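Anthrone oxidase-like protein (Streptomyces ambofaciens, PDB 5F9P) probably acts as an oxygenase that cleaves a carbon–carbon bond, opening ring B of the substrate during atypical angucycline biosynthesis. Local coordinates at residues V52-T57 with Y217-Q222; Y122-V127 with S176-D181; N14-D19 with T91-M96; S45-S50 with V224-A229. All blocks are in the same frame, centred on the assembly; numbering follows the deposited sequence.

Interaction 1 of 4, residues V52-T57 with Y217-Q222; sequences VDSHGT and YSNTYQ
V52 and T220 are joined by a backbone hydrogen bond, V52 N to T220 O, at 2.8 Å. The bond is fairly straight (161° at H), but V52 N sits above the carbonyl plane. Past V52 the pairing continues through side chains of strand 217-228. The flat amide of N219 makes two bonds to the backbone of S54, much as a neighbouring strand would. N219 OD1 accepts from S54 N at 3.1 Å, and N219 ND2 donates to S54 O at 3.0 Å. The amide gets there because CG is anti to the backbone N (chi1 -163°), and the two bonds hold it against rotation. N219 OD1 also receives a weak bond from T220 N.

T220 OG1 accepts from D53 N at 3.1 Å. It has a second partner in Y122 OH of strand 122-130. Two waters bind S54 OG: one also donates to S218 O, and the other joins H55 O to Y217 OH.

The packing is modest. V52 CB lies 3.4 Å from T220 OG1, while V52 CG2 reaches over to Q222 N at 3.9 Å. Y221 CE1 comes within 3.8 Å of T57 C, obliquely, with G56 O at the ring edge. G56 has a positive phi (159°), a shape that suits glycine, because a CB here would be jammed against H55 O.

Residues 52-55 form the turn of the hairpin joining strands 43-51 and 56-63, tied here to strand 217-228 of the barrel. H55 and T57 pack on helix 21-37, and T57 pairs with F16. On the other flank, T220 touches W186 of helix 183-190.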
# COMPACT_ATOMS: atom_id res chain seq x y z
N VAL A 52 4.25 -8.86 -7.94
CA VAL A 52 4.87 -10.20 -8.06
C VAL A 52 3.85 -11.30 -8.39
O VAL A 52 3.94 -11.95 -9.43
CB VAL A 52 5.68 -10.59 -6.78
CG1 VAL A 52 6.12 -12.04 -6.82
CG2 VAL A 52 6.90 -9.69 -6.62
N ASP A 53 2.85 -11.51 -7.52
CA ASP A 53 1.80 -12.50 -7.78
C ASP A 53 1.11 -12.24 -9.12
O ASP A 53 0.95 -13.15 -9.93
CB ASP A 53 0.77 -12.55 -6.65
CG ASP A 53 1.20 -13.42 -5.47
OD1 ASP A 53 2.37 -13.88 -5.44
OD2 ASP A 53 0.37 -13.65 -4.56
N SER A 54 0.67 -11.01 -9.35
CA SER A 54 -0.04 -10.68 -10.60
C SER A 54 0.41 -9.31 -11.07
O SER A 54 0.98 -8.55 -10.29
CB SER A 54 -1.56 -10.71 -10.40
OG SER A 54 -1.93 -9.84 -9.35
N HIS A 55 0.16 -9.01 -12.35
CA HIS A 55 0.64 -7.76 -12.93
C HIS A 55 -0.04 -6.55 -12.33
O HIS A 55 -1.27 -6.51 -12.20
CB HIS A 55 0.46 -7.75 -14.44
CG HIS A 55 1.00 -8.96 -15.12
ND1 HIS A 55 2.32 -9.35 -15.00
CD2 HIS A 55 0.41 -9.89 -15.91
CE1 HIS A 55 2.52 -10.46 -15.69
NE2 HIS A 55 1.37 -10.81 -16.24
N GLY A 56 0.76 -5.56 -11.96
CA GLY A 56 0.24 -4.30 -11.49
C GLY A 56 1.32 -3.62 -10.68
O GLY A 56 2.40 -4.18 -10.53
N THR A 57 1.02 -2.44 -10.16
CA THR A 57 1.96 -1.69 -9.34
C THR A 57 1.23 -0.98 -8.20
O THR A 57 -0.00 -0.91 -8.18
CB THR A 57 2.68 -0.59 -10.16
OG1 THR A 57 1.70 0.30 -10.71
CG2 THR A 57 3.48 -1.20 -11.29
N TYR A 217 -9.08 -7.06 -2.98
CA TYR A 217 -7.98 -7.16 -3.94
C TYR A 217 -6.68 -7.38 -3.17
O TYR A 217 -6.33 -6.59 -2.28
CB TYR A 217 -7.85 -5.92 -4.83
CG TYR A 217 -6.61 -5.97 -5.73
CD1 TYR A 217 -6.69 -6.51 -7.01
CD2 TYR A 217 -5.38 -5.53 -5.28
CE1 TYR A 217 -5.57 -6.59 -7.82
CE2 TYR A 217 -4.25 -5.60 -6.07
CZ TYR A 217 -4.35 -6.12 -7.35
OH TYR A 217 -3.25 -6.20 -8.15
N SER A 218 -5.98 -8.45 -3.49
CA SER A 218 -4.68 -8.66 -2.87
C SER A 218 -3.60 -8.87 -3.93
O SER A 218 -3.88 -9.30 -5.06
CB SER A 218 -4.73 -9.80 -1.85
OG SER A 218 -4.97 -11.02 -2.50
N ASN A 219 -2.37 -8.53 -3.57
CA ASN A 219 -1.23 -8.77 -4.46
C ASN A 219 0.02 -8.68 -3.62
O ASN A 219 -0.03 -8.25 -2.46
CB ASN A 219 -1.21 -7.77 -5.63
CG ASN A 219 -0.30 -8.23 -6.80
OD1 ASN A 219 0.21 -9.35 -6.81
ND2 ASN A 219 -0.11 -7.36 -7.79
N THR A 220 1.14 -9.12 -4.18
CA THR A 220 2.41 -9.05 -3.47
C THR A 220 3.35 -8.22 -4.32
O THR A 220 3.12 -8.08 -5.52
CB THR A 220 3.01 -10.45 -3.25
OG1 THR A 220 3.14 -11.11 -4.51
CG2 THR A 220 2.09 -11.29 -2.33
N TYR A 221 4.39 -7.67 -3.72
CA TYR A 221 5.21 -6.67 -4.42
C TYR A 221 6.66 -6.71 -3.98
O TYR A 221 6.98 -7.14 -2.87
CB TYR A 221 4.71 -5.25 -4.12
CG TYR A 221 3.31 -4.96 -4.58
CD1 TYR A 221 3.05 -4.51 -5.87
CD2 TYR A 221 2.23 -5.14 -3.72
CE1 TYR A 221 1.75 -4.25 -6.28
CE2 TYR A 221 0.93 -4.90 -4.12
CZ TYR A 221 0.69 -4.45 -5.40
OH TYR A 221 -0.61 -4.21 -5.80
N GLN A 222 7.54 -6.24 -4.87
CA GLN A 222 8.89 -5.85 -4.50
C GLN A 222 8.95 -4.32 -4.50
O GLN A 222 8.40 -3.69 -5.40
CB GLN A 222 9.90 -6.43 -5.50
CG GLN A 222 11.35 -5.99 -5.25
CD GLN A 222 12.31 -6.30 -6.41
OE1 GLN A 222 11.89 -6.68 -7.51
NE2 GLN A 222 13.60 -6.13 -6.16
O HOH W 1 -2.54 -11.13 -7.12
O HOH W 2 -3.12 -7.58 -10.23

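Interaction 2 of 4, residues Y122-V127 with S176-D181; sequences YTVFTV and SYSQWD
T123 CG2 packs obliquely against the Y177 ring, 3.5 Å from CE2, and on the other face of the sheet V124 CG2 meets W180 CD1, also at 3.5 Å and obliquely. These contacts are the tight part of an antiparallel pairing. The indole is fixed by its own strand, since W180 NE1 donates to S178 OG at 2.9 Å, with the partner tilted slightly from the ring plane. S178 OG can receive it because it lies between its backbone N and carbonyl carbon (chi1 60°). Beneath these side chains V124 and S178 exchange two nearly straight backbone bonds. Y122 with W180 and T126 with S176 form the other hydrogen-bonded pairs.

W186 and Y189 of helix 183-190 cover W180. The end at T126 and S176 is looser. T126 and S176 are partly exposed, and their side chains do not meet. S176 OG turns to H158, to a glycerol, probably from the crystallisation liquor, and to a water, 2.9 Å away, that also binds S178 OG and donates to V124 O.

The face bearing T123, F125, Y177 and Q179 looks into the barrel. F125 CD1 stands at the edge of the Y177 ring. A water there is held by T123 OG1 at 2.6 Å, Y177 OH at 2.8 Å and Q179 NE2. Y177 OH also bonds to H49 NE2, and Q179 NE2 to E114 O. The outer face thus changes from the W180 end, packed under helix 183-190, to a hydrated serine end, while inside a water ties T123, Y177 and Q179 together.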
# COMPACT_ATOMS: atom_id res chain seq x y z
N TYR A 122 9.66 -8.54 1.22
CA TYR A 122 8.57 -9.11 0.43
C TYR A 122 7.26 -8.51 0.95
O TYR A 122 6.90 -8.68 2.12
CB TYR A 122 8.54 -10.64 0.48
CG TYR A 122 7.62 -11.26 -0.56
CD1 TYR A 122 8.02 -11.36 -1.88
CD2 TYR A 122 6.34 -11.71 -0.22
CE1 TYR A 122 7.18 -11.89 -2.85
CE2 TYR A 122 5.50 -12.25 -1.18
CZ TYR A 122 5.94 -12.35 -2.49
OH TYR A 122 5.12 -12.88 -3.47
N THR A 123 6.57 -7.76 0.09
CA THR A 123 5.48 -6.91 0.56
C THR A 123 4.14 -7.47 0.14
O THR A 123 3.92 -7.81 -1.03
CB THR A 123 5.67 -5.45 0.07
OG1 THR A 123 6.86 -4.91 0.64
CG2 THR A 123 4.46 -4.56 0.47
N VAL A 124 3.24 -7.56 1.11
CA VAL A 124 1.95 -8.20 0.92
C VAL A 124 0.81 -7.20 1.17
O VAL A 124 0.76 -6.56 2.21
CB VAL A 124 1.82 -9.44 1.84
CG1 VAL A 124 0.47 -10.14 1.66
CG2 VAL A 124 2.96 -10.40 1.56
N PHE A 125 -0.09 -7.08 0.20
CA PHE A 125 -1.09 -6.01 0.19
C PHE A 125 -2.50 -6.55 -0.06
O PHE A 125 -2.71 -7.39 -0.94
CB PHE A 125 -0.71 -5.00 -0.90
CG PHE A 125 -1.73 -3.93 -1.13
CD1 PHE A 125 -1.85 -2.88 -0.24
CD2 PHE A 125 -2.55 -3.97 -2.24
CE1 PHE A 125 -2.78 -1.89 -0.45
CE2 PHE A 125 -3.48 -2.98 -2.45
CZ PHE A 125 -3.60 -1.94 -1.55
N THR A 126 -3.46 -6.07 0.72
CA THR A 126 -4.87 -6.37 0.50
C THR A 126 -5.71 -5.15 0.83
O THR A 126 -5.54 -4.54 1.89
CB THR A 126 -5.38 -7.54 1.38
OG1 THR A 126 -4.59 -8.71 1.13
CG2 THR A 126 -6.84 -7.85 1.07
N VAL A 127 -6.61 -4.79 -0.07
CA VAL A 127 -7.62 -3.78 0.23
C VAL A 127 -8.96 -4.49 0.36
O VAL A 127 -9.39 -5.19 -0.57
CB VAL A 127 -7.69 -2.68 -0.85
CG1 VAL A 127 -7.74 -3.29 -2.23
CG2 VAL A 127 -8.91 -1.78 -0.62
N SER A 176 -4.58 -3.81 4.51
CA SER A 176 -3.56 -4.54 5.24
C SER A 176 -2.27 -4.48 4.42
O SER A 176 -2.26 -4.90 3.26
CB SER A 176 -3.99 -6.00 5.39
OG SER A 176 -2.95 -6.76 5.98
N TYR A 177 -1.19 -3.99 5.01
CA TYR A 177 0.09 -3.87 4.30
C TYR A 177 1.17 -4.46 5.20
O TYR A 177 1.45 -3.92 6.26
CB TYR A 177 0.37 -2.39 3.99
CG TYR A 177 1.70 -2.07 3.32
CD1 TYR A 177 2.87 -1.98 4.06
CD2 TYR A 177 1.77 -1.83 1.95
CE1 TYR A 177 4.09 -1.68 3.45
CE2 TYR A 177 2.96 -1.52 1.34
CZ TYR A 177 4.12 -1.44 2.08
OH TYR A 177 5.32 -1.13 1.46
N SER A 178 1.73 -5.60 4.80
CA SER A 178 2.71 -6.30 5.62
C SER A 178 4.05 -6.57 4.92
O SER A 178 4.12 -6.65 3.69
CB SER A 178 2.13 -7.60 6.21
OG SER A 178 1.70 -8.53 5.22
N GLN A 179 5.10 -6.72 5.72
CA GLN A 179 6.45 -7.01 5.23
C GLN A 179 6.97 -8.36 5.74
O GLN A 179 6.79 -8.69 6.92
CB GLN A 179 7.42 -5.92 5.69
CG GLN A 179 7.07 -4.52 5.20
CD GLN A 179 7.98 -3.46 5.79
OE1 GLN A 179 8.37 -3.55 6.96
NE2 GLN A 179 8.34 -2.47 4.99
N TRP A 180 7.63 -9.11 4.86
CA TRP A 180 8.07 -10.46 5.15
C TRP A 180 9.53 -10.67 4.71
O TRP A 180 10.04 -9.92 3.88
CB TRP A 180 7.14 -11.45 4.44
CG TRP A 180 5.72 -11.36 4.93
CD1 TRP A 180 4.76 -10.47 4.53
CD2 TRP A 180 5.12 -12.19 5.92
NE1 TRP A 180 3.59 -10.70 5.21
CE2 TRP A 180 3.79 -11.74 6.09
CE3 TRP A 180 5.57 -13.27 6.69
CZ2 TRP A 180 2.91 -12.34 6.99
CZ3 TRP A 180 4.70 -13.86 7.59
CH2 TRP A 180 3.38 -13.39 7.73
N ASP A 181 10.20 -11.68 5.28
CA ASP A 181 11.60 -11.96 4.95
C ASP A 181 11.76 -12.34 3.49
O ASP A 181 12.78 -12.05 2.88
CB ASP A 181 12.16 -13.11 5.79
CG ASP A 181 12.53 -12.69 7.19
OD1 ASP A 181 12.58 -11.47 7.44
OD2 ASP A 181 12.78 -13.58 8.05
O HOH W 3 7.48 -2.77 2.05
O HOH W 4 -0.93 -7.82 4.23

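Interaction 3 of 4, residues N14-D19 with T91-M96; sequences NLFTTD and TSIRLM
N14-T17 and S92-M96 form an antiparallel ladder between the first and fourth strands of the first half of the barrel, as in a ferredoxin-like unit. L15 and R94 exchange backbone bonds, L15 N to R94 O being the shorter at 2.7 Å. At the far end T91 and S92 both face T17, a classic beta bulge. T17 N bonds to S92 O, and T91 N to T17 O.

The bulge brings three hydroxyls together. T17 OG1 bonds to S92 OG at 2.5 Å and to T91 OG1 at 2.7 Å; either hydroxyl could be the donor in each. With chi1 at 62°, T17 OG1 is placed toward both. A water extends the network: it binds S92 OG, donates to L15 O at 3.0 Å and lies in the guanidinium plane of R94, weakly bound to NH1.

L15 and R94 lie side by side, pointing the same way into the barrel. L15 CD2 sits over one face of the guanidinium, 3.8 Å from NH1. The R94 chain, bent at chi2 and chi3, runs alongside L15. L15 CB also meets CE of M96, a selenomethionine, at 3.6 Å. Y217 and Y221 pack on this side.

The other face packs under helices 21-37 and 76-88, where F16 meets L27 and F86. I93 CG1 touches the edge of the F16 ring at CD1, 3.8 Å away. L95 CD2 lies 3.5 Å from N14 OD1.

The hydroxyls at the bulge thus satisfy one another, and a water links them to the L15 carbonyl. L15 CD2 covers one face of the R94 guanidinium and may shield its charge there.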
# COMPACT_ATOMS: atom_id res chain seq x y z
N ASN A 14 -1.73 4.57 -4.39
CA ASN A 14 -2.18 4.50 -5.77
C ASN A 14 -1.97 3.08 -6.29
O ASN A 14 -0.83 2.62 -6.43
CB ASN A 14 -1.43 5.50 -6.65
CG ASN A 14 -1.69 6.94 -6.24
OD1 ASN A 14 -2.61 7.24 -5.49
ND2 ASN A 14 -0.87 7.86 -6.77
N LEU A 15 -3.08 2.40 -6.54
CA LEU A 15 -3.07 1.00 -6.92
C LEU A 15 -3.44 0.84 -8.39
O LEU A 15 -4.48 1.33 -8.84
CB LEU A 15 -4.08 0.24 -6.06
CG LEU A 15 -4.34 -1.22 -6.44
CD1 LEU A 15 -3.07 -2.04 -6.27
CD2 LEU A 15 -5.49 -1.79 -5.61
N PHE A 16 -2.57 0.17 -9.14
CA PHE A 16 -2.78 -0.04 -10.56
C PHE A 16 -2.72 -1.53 -10.89
O PHE A 16 -1.83 -2.24 -10.42
CB PHE A 16 -1.69 0.68 -11.35
CG PHE A 16 -1.56 2.15 -11.02
CD1 PHE A 16 -2.38 3.08 -11.63
CD2 PHE A 16 -0.60 2.59 -10.12
CE1 PHE A 16 -2.27 4.42 -11.33
CE2 PHE A 16 -0.47 3.93 -9.82
CZ PHE A 16 -1.31 4.85 -10.43
N THR A 17 -3.67 -2.00 -11.69
CA THR A 17 -3.65 -3.38 -12.19
C THR A 17 -3.45 -3.33 -13.70
O THR A 17 -3.87 -2.38 -14.36
CB THR A 17 -4.97 -4.14 -11.87
OG1 THR A 17 -6.07 -3.48 -12.51
CG2 THR A 17 -5.21 -4.16 -10.37
N THR A 18 -2.79 -4.33 -14.25
CA THR A 18 -2.62 -4.41 -15.69
C THR A 18 -2.56 -5.88 -16.14
O THR A 18 -2.57 -6.78 -15.30
CB THR A 18 -1.37 -3.64 -16.15
OG1 THR A 18 -1.39 -3.49 -17.57
CG2 THR A 18 -0.10 -4.35 -15.71
N ASP A 19 -2.48 -6.12 -17.45
CA ASP A 19 -2.62 -7.49 -17.94
C ASP A 19 -1.41 -8.10 -18.67
O ASP A 19 -1.47 -9.24 -19.11
CB ASP A 19 -3.88 -7.64 -18.80
CG ASP A 19 -3.89 -6.73 -20.01
OD1 ASP A 19 -2.89 -6.00 -20.22
OD2 ASP A 19 -4.88 -6.75 -20.76
N THR A 91 -5.75 -1.93 -16.33
CA THR A 91 -7.09 -2.45 -16.38
C THR A 91 -7.92 -1.79 -15.29
O THR A 91 -9.15 -1.78 -15.36
CB THR A 91 -7.09 -3.98 -16.20
OG1 THR A 91 -6.26 -4.30 -15.07
CG2 THR A 91 -6.54 -4.67 -17.46
N SER A 92 -7.25 -1.26 -14.28
CA SER A 92 -7.91 -0.44 -13.27
C SER A 92 -6.95 0.51 -12.55
O SER A 92 -5.73 0.28 -12.50
CB SER A 92 -8.63 -1.32 -12.23
OG SER A 92 -7.70 -1.93 -11.35
N ILE A 93 -7.53 1.56 -11.97
CA ILE A 93 -6.80 2.56 -11.22
C ILE A 93 -7.60 2.89 -9.97
O ILE A 93 -8.78 3.22 -10.05
CB ILE A 93 -6.67 3.85 -12.03
CG1 ILE A 93 -5.77 3.64 -13.25
CG2 ILE A 93 -6.18 5.00 -11.15
CD1 ILE A 93 -5.88 4.76 -14.28
N ARG A 94 -6.96 2.78 -8.81
CA ARG A 94 -7.58 3.19 -7.55
C ARG A 94 -6.62 4.07 -6.78
O ARG A 94 -5.51 3.65 -6.44
CB ARG A 94 -7.97 1.97 -6.71
CG ARG A 94 -9.28 1.31 -7.12
CD ARG A 94 -9.05 -0.08 -7.64
NE ARG A 94 -9.75 -1.08 -6.83
CZ ARG A 94 -9.50 -2.39 -6.88
NH1 ARG A 94 -8.55 -2.87 -7.68
NH2 ARG A 94 -10.20 -3.21 -6.10
N LEU A 95 -7.04 5.31 -6.53
CA LEU A 95 -6.21 6.25 -5.80
C LEU A 95 -6.86 6.46 -4.45
O LEU A 95 -7.91 7.11 -4.35
CB LEU A 95 -6.10 7.59 -6.55
CG LEU A 95 -5.87 7.58 -8.06
CD1 LEU A 95 -5.92 9.01 -8.57
CD2 LEU A 95 -4.54 6.92 -8.45
N MSE A 96 -6.23 5.91 -3.42
CA MSE A 96 -6.89 5.75 -2.13
C MSE A 96 -6.27 6.60 -1.03
O MSE A 96 -5.07 6.54 -0.79
CB MSE A 96 -6.86 4.28 -1.73
CG MSE A 96 -7.74 3.38 -2.61
SE MSE A 96 -7.36 1.49 -2.29
CE MSE A 96 -5.53 1.46 -3.04
O HOH W 5 -6.60 -0.69 -9.27

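Interaction 4 of 4, residues S45-S50 with V224-A229; sequences SSTVHS and VHTRSA
V48 N donates to H225 O at 2.6 Å, the shortest bond between these two strands. T47 CA also points its hydrogen at H225 O, from 3.4 Å. V48 O in turn accepts from V224 N at 2.9 Å. V224 and H225 therefore both face V48, which makes a classic beta bulge. Further on, S46 and R227 exchange two backbone bonds, and S46 O has an added CA-H contact from T226.

T47 and T226 lie side by side and point the same way. Their OG1 atoms are hydrogen-bonded at 2.9 Å, and either could give the proton. T226 OG1 is anti to its backbone N (chi1 -168°), which puts it beside T47. This face belongs to the barrel interior, where T47 touches V223 and I115.

In the barrel, strand 43-51 is the second strand and 217-228 the last. Their pairing is one of the two seams between its N-terminal and C-terminal halves, an arrangement in keeping with the dimeric alpha-beta barrel clan, here built within one chain.

Small apolar contacts fill in around the bulge. V48 CG1 crosses V224 CG2 at 3.9 Å, V48 CB meets H225 CB at 4.0 Å, and S50 CB touches V224 CG1 at 3.7 Å. V48 and S46 also rest on V35 of helix 21-37. H225 NE2 bonds to D36 of the same helix. The extended R227 carries its guanidinium past the strand to V35 O and A38 O, where the carbonyls at the C-terminal end of the helix probably favour its positive charge.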
# COMPACT_ATOMS: atom_id res chain seq x y z
N SER A 45 6.87 11.93 0.36
CA SER A 45 7.61 10.79 -0.17
C SER A 45 6.69 9.92 -1.01
O SER A 45 5.47 9.97 -0.87
CB SER A 45 8.21 9.96 0.96
OG SER A 45 7.22 9.12 1.57
N SER A 46 7.31 9.14 -1.90
CA SER A 46 6.62 8.11 -2.69
C SER A 46 7.50 6.88 -2.70
O SER A 46 8.74 6.99 -2.76
CB SER A 46 6.43 8.57 -4.14
OG SER A 46 5.63 9.75 -4.21
N THR A 47 6.87 5.71 -2.62
CA THR A 47 7.58 4.44 -2.66
C THR A 47 6.90 3.52 -3.66
O THR A 47 5.75 3.11 -3.45
CB THR A 47 7.62 3.78 -1.28
OG1 THR A 47 8.38 4.61 -0.39
CG2 THR A 47 8.28 2.40 -1.35
N VAL A 48 7.60 3.22 -4.75
CA VAL A 48 7.03 2.50 -5.88
C VAL A 48 7.19 0.98 -5.71
O VAL A 48 8.28 0.50 -5.41
CB VAL A 48 7.70 2.94 -7.22
CG1 VAL A 48 7.15 2.17 -8.41
CG2 VAL A 48 7.51 4.44 -7.45
N HIS A 49 6.10 0.24 -5.89
CA HIS A 49 6.10 -1.22 -5.73
C HIS A 49 5.78 -1.90 -7.05
O HIS A 49 4.90 -1.44 -7.79
CB HIS A 49 5.05 -1.67 -4.72
CG HIS A 49 5.20 -1.06 -3.36
ND1 HIS A 49 5.17 0.30 -3.14
CD2 HIS A 49 5.34 -1.63 -2.14
CE1 HIS A 49 5.32 0.54 -1.85
NE2 HIS A 49 5.40 -0.61 -1.22
N SER A 50 6.50 -2.98 -7.34
CA SER A 50 6.32 -3.76 -8.56
C SER A 50 5.63 -5.10 -8.25
O SER A 50 6.10 -5.83 -7.39
CB SER A 50 7.69 -4.04 -9.20
OG SER A 50 7.55 -4.90 -10.30
N VAL A 224 10.71 -1.11 -5.48
CA VAL A 224 11.74 -0.89 -6.50
C VAL A 224 12.29 0.54 -6.54
O VAL A 224 13.29 0.79 -7.20
CB VAL A 224 11.26 -1.31 -7.92
CG1 VAL A 224 10.96 -2.83 -7.97
CG2 VAL A 224 10.04 -0.50 -8.34
N HIS A 225 11.64 1.48 -5.85
CA HIS A 225 12.06 2.87 -5.93
C HIS A 225 11.40 3.68 -4.82
O HIS A 225 10.21 3.51 -4.53
CB HIS A 225 11.70 3.45 -7.31
CG HIS A 225 12.35 4.76 -7.63
ND1 HIS A 225 13.65 4.86 -8.09
CD2 HIS A 225 11.86 6.03 -7.62
CE1 HIS A 225 13.94 6.13 -8.31
NE2 HIS A 225 12.88 6.86 -8.04
N THR A 226 12.18 4.53 -4.18
CA THR A 226 11.66 5.46 -3.19
C THR A 226 12.42 6.78 -3.25
O THR A 226 13.62 6.80 -3.54
CB THR A 226 11.80 4.90 -1.76
OG1 THR A 226 11.04 5.71 -0.85
CG2 THR A 226 13.25 4.93 -1.32
N ARG A 227 11.70 7.87 -2.97
CA ARG A 227 12.26 9.22 -2.94
C ARG A 227 11.48 10.10 -1.97
O ARG A 227 10.26 9.97 -1.86
CB ARG A 227 12.19 9.84 -4.35
CG ARG A 227 13.01 11.11 -4.46
CD ARG A 227 12.96 11.79 -5.83
NE ARG A 227 13.47 13.15 -5.66
CZ ARG A 227 12.76 14.26 -5.81
NH1 ARG A 227 11.51 14.21 -6.23
NH2 ARG A 227 13.34 15.44 -5.59
N SER A 228 12.17 11.01 -1.26
CA SER A 228 11.51 11.94 -0.34
C SER A 228 11.63 13.39 -0.81
O SER A 228 12.46 13.71 -1.67
CB SER A 228 12.09 11.82 1.08
OG SER A 228 11.88 10.53 1.60
N ALA A 229 10.81 14.28 -0.23
CA ALA A 229 10.84 15.70 -0.58
C ALA A 229 12.28 16.22 -0.68
O ALA A 229 13.06 16.06 0.24
CB ALA A 229 10.03 16.53 0.42

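All four interactions belong to one closed eight-stranded antiparallel barrel. Interactions 1 and 4 share strand 217-228, and their centres are about 16 Å apart. Strand 122-130 of interaction 2 lies beside it, the centre of that contact being about 10 Å from that of interaction 1. The centre of interaction 3 lies about 11 Å from that of interaction 1, through the neighbouring strands 10-17 and 56-63. Interactions 3 and 4 do not touch; their nearest atoms are about 7 Å apart. Along the chain, interaction 2 is nested within interaction 1, which is nested within interaction 4. Interaction 3 crosses interactions 1 and 4. Interactions 2 and 3 each pair strands within one half; interactions 1 and 4 join the halves.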